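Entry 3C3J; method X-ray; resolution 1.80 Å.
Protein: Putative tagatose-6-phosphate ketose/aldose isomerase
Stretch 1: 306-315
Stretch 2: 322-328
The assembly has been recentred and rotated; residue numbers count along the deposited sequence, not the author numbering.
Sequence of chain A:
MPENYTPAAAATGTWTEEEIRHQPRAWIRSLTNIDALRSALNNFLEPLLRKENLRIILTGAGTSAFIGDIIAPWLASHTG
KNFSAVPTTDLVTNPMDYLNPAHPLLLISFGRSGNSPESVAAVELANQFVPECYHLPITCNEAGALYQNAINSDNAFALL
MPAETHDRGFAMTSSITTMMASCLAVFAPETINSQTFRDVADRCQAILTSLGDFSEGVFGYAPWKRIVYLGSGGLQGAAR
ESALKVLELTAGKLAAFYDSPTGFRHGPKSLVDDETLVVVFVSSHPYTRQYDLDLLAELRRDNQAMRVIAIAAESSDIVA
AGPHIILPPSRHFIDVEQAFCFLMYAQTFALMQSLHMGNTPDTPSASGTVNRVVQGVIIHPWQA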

HETATM    1  N   MSE A 306      -5.792  20.553  13.185  1.00 22.18           N
HETATM    2  CA  MSE A 306      -7.018  21.021  13.825  1.00 23.27           C
HETATM    3  C   MSE A 306      -7.324  20.196  15.055  1.00 22.60           C
HETATM    4  O   MSE A 306      -7.749  20.738  16.069  1.00 22.20           O
HETATM    5  CB  MSE A 306      -8.201  20.941  12.868  1.00 23.06           C
HETATM    6  CG  MSE A 306      -9.538  21.449  13.443  1.00 23.92           C
HETATM    7 SE   MSE A 306     -10.942  21.565  12.044  1.00 31.00          SE
HETATM    8  CE  MSE A 306     -10.526  23.367  11.336  1.00 26.71           C
ATOM      9  N   ARG A 307      -7.134  18.874  14.949  1.00 21.61           N
ATOM     10  CA  ARG A 307      -7.391  17.950  16.055  1.00 21.46           C
ATOM     11  C   ARG A 307      -6.600  16.658  15.871  1.00 19.82           C
ATOM     12  O   ARG A 307      -6.507  16.163  14.745  1.00 19.01           O
ATOM     13  CB  ARG A 307      -8.889  17.616  16.148  1.00 21.04           C
ATOM     14  CG  ARG A 307      -9.293  17.003  17.485  1.00 22.69           C
ATOM     15  CD  ARG A 307     -10.797  16.946  17.684  1.00 24.55           C
ATOM     16  NE  ARG A 307     -11.398  18.283  17.619  1.00 29.13           N
ATOM     17  CZ  ARG A 307     -12.701  18.542  17.513  1.00 30.73           C
ATOM     18  NH1 ARG A 307     -13.595  17.556  17.482  1.00 32.75           N
ATOM     19  NH2 ARG A 307     -13.121  19.808  17.443  1.00 31.52           N
ATOM     20  N   VAL A 308      -6.053  16.135  16.972  1.00 18.74           N
ATOM     21  CA  VAL A 308      -5.375  14.837  17.011  1.00 18.62           C
ATOM     22  C   VAL A 308      -6.111  13.971  18.021  1.00 18.22           C
ATOM     23  O   VAL A 308      -6.188  14.321  19.197  1.00 17.83           O
ATOM     24  CB  VAL A 308      -3.893  14.929  17.398  1.00 18.51           C
ATOM     25  CG1 VAL A 308      -3.225  13.499  17.403  1.00 18.15           C
ATOM     26  CG2 VAL A 308      -3.128  15.883  16.440  1.00 19.02           C
ATOM     27  N   ILE A 309      -6.672  12.848  17.556  1.00 17.66           N
ATOM     28  CA  ILE A 309      -7.437  11.926  18.405  1.00 17.20           C
ATOM     29  C   ILE A 309      -6.703  10.590  18.458  1.00 16.97           C
ATOM     30  O   ILE A 309      -6.408  10.015  17.429  1.00 15.92           O
ATOM     31  CB  ILE A 309      -8.867  11.679  17.853  1.00 17.56           C
ATOM     32  CG1 ILE A 309      -9.660  12.975  17.754  1.00 18.19           C
ATOM     33  CG2 ILE A 309      -9.647  10.663  18.692  1.00 16.81           C
ATOM     34  CD1 ILE A 309     -11.045  12.762  17.177  1.00 17.09           C
ATOM     35  N   ALA A 310      -6.390  10.138  19.666  1.00 15.90           N
ATOM     36  CA  ALA A 310      -5.852   8.812  19.915  1.00 16.37           C
ATOM     37  C   ALA A 310      -7.001   7.918  20.348  1.00 16.48           C
ATOM     38  O   ALA A 310      -7.775   8.281  21.251  1.00 15.62           O
ATOM     39  CB  ALA A 310      -4.818   8.852  20.997  1.00 15.94           C
ATOM     40  N   ILE A 311      -7.098   6.745  19.727  1.00 16.23           N
ATOM     41  CA  ILE A 311      -8.007   5.695  20.174  1.00 15.94           C
ATOM     42  C   ILE A 311      -7.159   4.543  20.724  1.00 16.09           C
ATOM     43  O   ILE A 311      -6.303   4.016  20.021  1.00 16.07           O
ATOM     44  CB  ILE A 311      -8.958   5.211  19.046  1.00 16.06           C
ATOM     45  CG1 ILE A 311      -9.657   6.403  18.370  1.00 15.76           C
ATOM     46  CG2 ILE A 311      -9.992   4.245  19.599  1.00 16.01           C
ATOM     47  CD1 ILE A 311     -10.548   6.019  17.187  1.00 15.60           C
ATOM     48  N   ALA A 312      -7.362   4.193  21.999  1.00 16.23           N
ATOM     49  CA  ALA A 312      -6.523   3.198  22.672  1.00 16.62           C
ATOM     50  C   ALA A 312      -7.258   2.412  23.746  1.00 17.50           C
ATOM     51  O   ALA A 312      -8.202   2.917  24.358  1.00 16.51           O
ATOM     52  CB  ALA A 312      -5.273   3.858  23.273  1.00 16.23           C
ATOM     53  N   ALA A 313      -6.773   1.193  23.996  1.00 18.10           N
ATOM     54  CA  ALA A 313      -7.252   0.353  25.089  1.00 19.95           C
ATOM     55  C   ALA A 313      -6.824   0.887  26.456  1.00 21.43           C
ATOM     56  O   ALA A 313      -7.578   0.794  27.399  1.00 21.01           O
ATOM     57  CB  ALA A 313      -6.757  -1.053  24.922  1.00 19.16           C
ATOM     58  N   GLU A 314      -5.602   1.414  26.553  1.00 23.29           N
ATOM     59  CA  GLU A 314      -5.063   1.955  27.801  1.00 25.68           C
ATOM     60  C   GLU A 314      -4.780   3.428  27.633  1.00 25.39           C
ATOM     61  O   GLU A 314      -4.187   3.833  26.634  1.00 24.42           O
ATOM     62  CB  GLU A 314      -3.715   1.343  28.133  1.00 26.82           C
ATOM     63  CG  GLU A 314      -3.624  -0.150  28.238  1.00 31.10           C
ATOM     64  CD  GLU A 314      -2.205  -0.559  28.689  1.00 31.43           C
ATOM     65  OE1 GLU A 314      -1.477   0.330  29.209  1.00 39.54           O
ATOM     66  OE2 GLU A 314      -1.808  -1.744  28.509  1.00 40.18           O
ATOM     67  N   SER A 315      -5.176   4.228  28.607  1.00 26.24           N
ATOM     68  CA  SER A 315      -4.768   5.617  28.626  1.00 27.27           C
ATOM     69  C   SER A 315      -3.291   5.692  29.048  1.00 27.53           C
ATOM     70  O   SER A 315      -2.703   4.712  29.509  1.00 28.29           O
ATOM     71  CB  SER A 315      -5.652   6.447  29.558  1.00 27.38           C
ATOM     72  OG  SER A 315      -5.451   7.825  29.299  1.00 28.34           O
ATOM     73  N   GLY A 322      -4.464  15.136  25.100  1.00 23.67           N
ATOM     74  CA  GLY A 322      -5.295  15.732  24.053  1.00 22.86           C
ATOM     75  C   GLY A 322      -6.477  14.816  23.767  1.00 22.21           C
ATOM     76  O   GLY A 322      -6.664  13.842  24.489  1.00 21.61           O
ATOM     77  N   PRO A 323      -7.296  15.143  22.744  1.00 21.00           N
ATOM     78  CA  PRO A 323      -8.498  14.371  22.414  1.00 21.13           C
ATOM     79  C   PRO A 323      -8.179  12.895  22.301  1.00 20.17           C
ATOM     80  O   PRO A 323      -7.167  12.534  21.697  1.00 19.57           O
ATOM     81  CB  PRO A 323      -8.916  14.935  21.061  1.00 20.93           C
ATOM     82  CG  PRO A 323      -8.451  16.351  21.114  1.00 21.48           C
ATOM     83  CD  PRO A 323      -7.144  16.302  21.853  1.00 21.83           C
ATOM     84  N   HIS A 324      -9.015  12.064  22.909  1.00 19.46           N
ATOM     85  CA  HIS A 324      -8.793  10.639  22.939  1.00 19.32           C
ATOM     86  C   HIS A 324     -10.062   9.882  23.269  1.00 19.25           C
ATOM     87  O   HIS A 324     -10.996  10.435  23.877  1.00 18.97           O
ATOM     88  CB  HIS A 324      -7.696  10.279  23.948  1.00 19.75           C
ATOM     89  CG  HIS A 324      -8.074  10.544  25.371  1.00 19.23           C
ATOM     90  ND1 HIS A 324      -8.052  11.806  25.926  1.00 20.59           N
ATOM     91  CD2 HIS A 324      -8.487   9.711  26.349  1.00 19.84           C
ATOM     92  CE1 HIS A 324      -8.431  11.737  27.187  1.00 20.27           C
ATOM     93  NE2 HIS A 324      -8.706  10.478  27.469  1.00 20.48           N
ATOM     94  N   ILE A 325     -10.081   8.619  22.853  1.00 17.84           N
ATOM     95  CA  ILE A 325     -11.153   7.700  23.145  1.00 17.78           C
ATOM     96  C   ILE A 325     -10.511   6.449  23.733  1.00 17.61           C
ATOM     97  O   ILE A 325      -9.638   5.853  23.114  1.00 17.44           O
ATOM     98  CB  ILE A 325     -11.953   7.347  21.874  1.00 17.32           C
ATOM     99  CG1 ILE A 325     -12.640   8.575  21.312  1.00 17.82           C
ATOM    100  CG2 ILE A 325     -12.991   6.251  22.146  1.00 18.02           C
ATOM    101  CD1 ILE A 325     -13.207   8.360  19.927  1.00 18.29           C
ATOM    102  N   ILE A 326     -10.903   6.064  24.941  1.00 17.54           N
ATOM    103  CA  ILE A 326     -10.456   4.791  25.513  1.00 17.36           C
ATOM    104  C   ILE A 326     -11.525   3.760  25.236  1.00 17.84           C
ATOM    105  O   ILE A 326     -12.701   3.991  25.483  1.00 16.83           O
ATOM    106  CB  ILE A 326     -10.179   4.866  27.039  1.00 18.08           C
ATOM    107  CG1 ILE A 326      -9.207   6.015  27.359  1.00 18.73           C
ATOM    108  CG2 ILE A 326      -9.655   3.533  27.565  1.00 17.47           C
ATOM    109  CD1 ILE A 326      -7.879   5.987  26.633  1.00 18.48           C
ATOM    110  N   LEU A 327     -11.113   2.630  24.669  1.00 18.09           N
ATOM    111  CA  LEU A 327     -12.035   1.558  24.341  1.00 18.17           C
ATOM    112  C   LEU A 327     -12.698   0.998  25.608  1.00 18.82           C
ATOM    113  O   LEU A 327     -12.106   1.041  26.689  1.00 18.51           O
ATOM    114  CB  LEU A 327     -11.293   0.429  23.608  1.00 17.86           C
ATOM    115  CG  LEU A 327     -10.574   0.793  22.305  1.00 17.91           C
ATOM    116  CD1 LEU A 327      -9.823  -0.441  21.789  1.00 16.93           C
ATOM    117  CD2 LEU A 327     -11.563   1.311  21.264  1.00 16.89           C
ATOM    118  N   PRO A 328     -13.923   0.469  25.483  1.00 19.48           N
ATOM    119  CA  PRO A 328     -14.560  -0.179  26.650  1.00 19.75           C
ATOM    120  C   PRO A 328     -13.662  -1.240  27.269  1.00 19.79           C
ATOM    121  O   PRO A 328     -12.914  -1.888  26.548  1.00 19.16           O
ATOM    122  CB  PRO A 328     -15.822  -0.844  26.053  1.00 19.08           C
ATOM    123  CG  PRO A 328     -16.136  -0.053  24.886  1.00 19.44           C
ATOM    124  CD  PRO A 328     -14.815   0.466  24.313  1.00 19.63           C
TER
HETATM  125  O   HOH W   1     -10.051  -0.389  27.539  1.00 26.08           O
HETATM  126  O   HOH W   2      -7.775   9.029  29.926  1.00 51.41           O

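Two neighbouring strands of one chain, 307-312 and 324-326, lie side by side as a parallel β-pair, held by a four-rung backbone hydrogen-bond ladder and covered on one face by aliphatic side chains. Their directions differ by 10° and their axes approach to 4.6 Å. The register is regular: Ala310 sits beside His324, Ile311 beside Ile325 and Ala312 beside Ile326.

As in any parallel pair, a residue on one strand bonds to the two that flank its partner on the other. Ala310 N donates to Pro323 O (3.2 Å), and Ile325 N donates to Ala310 O (2.8 Å), so Ala310 brackets His324. Two residues on, Ala312 N donates to Ile325 O (3.0 Å) and Leu327 N to Ala312 O (2.9 Å), bracketing Ile326. All four bonds are close to straight, with N-H...O angles of 160-164°. Proline has no amide hydrogen to give, but Pro323 still takes part through its carbonyl. The same acceptors also receive CA-H...O contacts, among them His324 CA to Ala310 O (3.1 Å) and Ile326 CA to Ala312 O (3.2 Å). Val308 O and Pro323 O, 3.2 Å apart, are both acceptors and form no bond.

Ile311 and Ile325 share one face of the sheet, where Ile311 CG1 lies 4.3 Å from Ile325 CB. The apolar surface continues along both stretches: Ile309 CG1 meets Pro323 CB at 3.9 Å, Ile309 CG2 reaches Ile325 CD1 at 4.4 Å, and Ile311 CG2 packs against Leu327 CD2 at 3.7 Å. These contacts are van der Waals in nature and bring hydrocarbon against hydrocarbon. At the start of the pair, the aliphatic part of Arg307 touches the proline ring, CG to Pro323 CG at 3.8 Å.

Ala310, Ala312, His324 and Ile326 point to the other face. The two alanines offer only methyl groups there; Ala310 CB is 4.4 Å from His324 CB. The imidazole turns back along its own stretch, its ND1 donating to Gly322 O (2.9 Å). Ile326, with chi1 and chi2 both m, brings its end nearer the first stretch, placing CD1 3.7 Å from Ser315 CB.

Water extends the contact beyond the ladder. Water 1 lies 2.7 Å from Ala313 O and 2.6 Å from Leu327 O, linking two carbonyls that could not bond to each other. Water 2 joins side chains, hydrogen-bonding to Ser315 OG (2.7 Å) and His324 NE2 (3.0 Å).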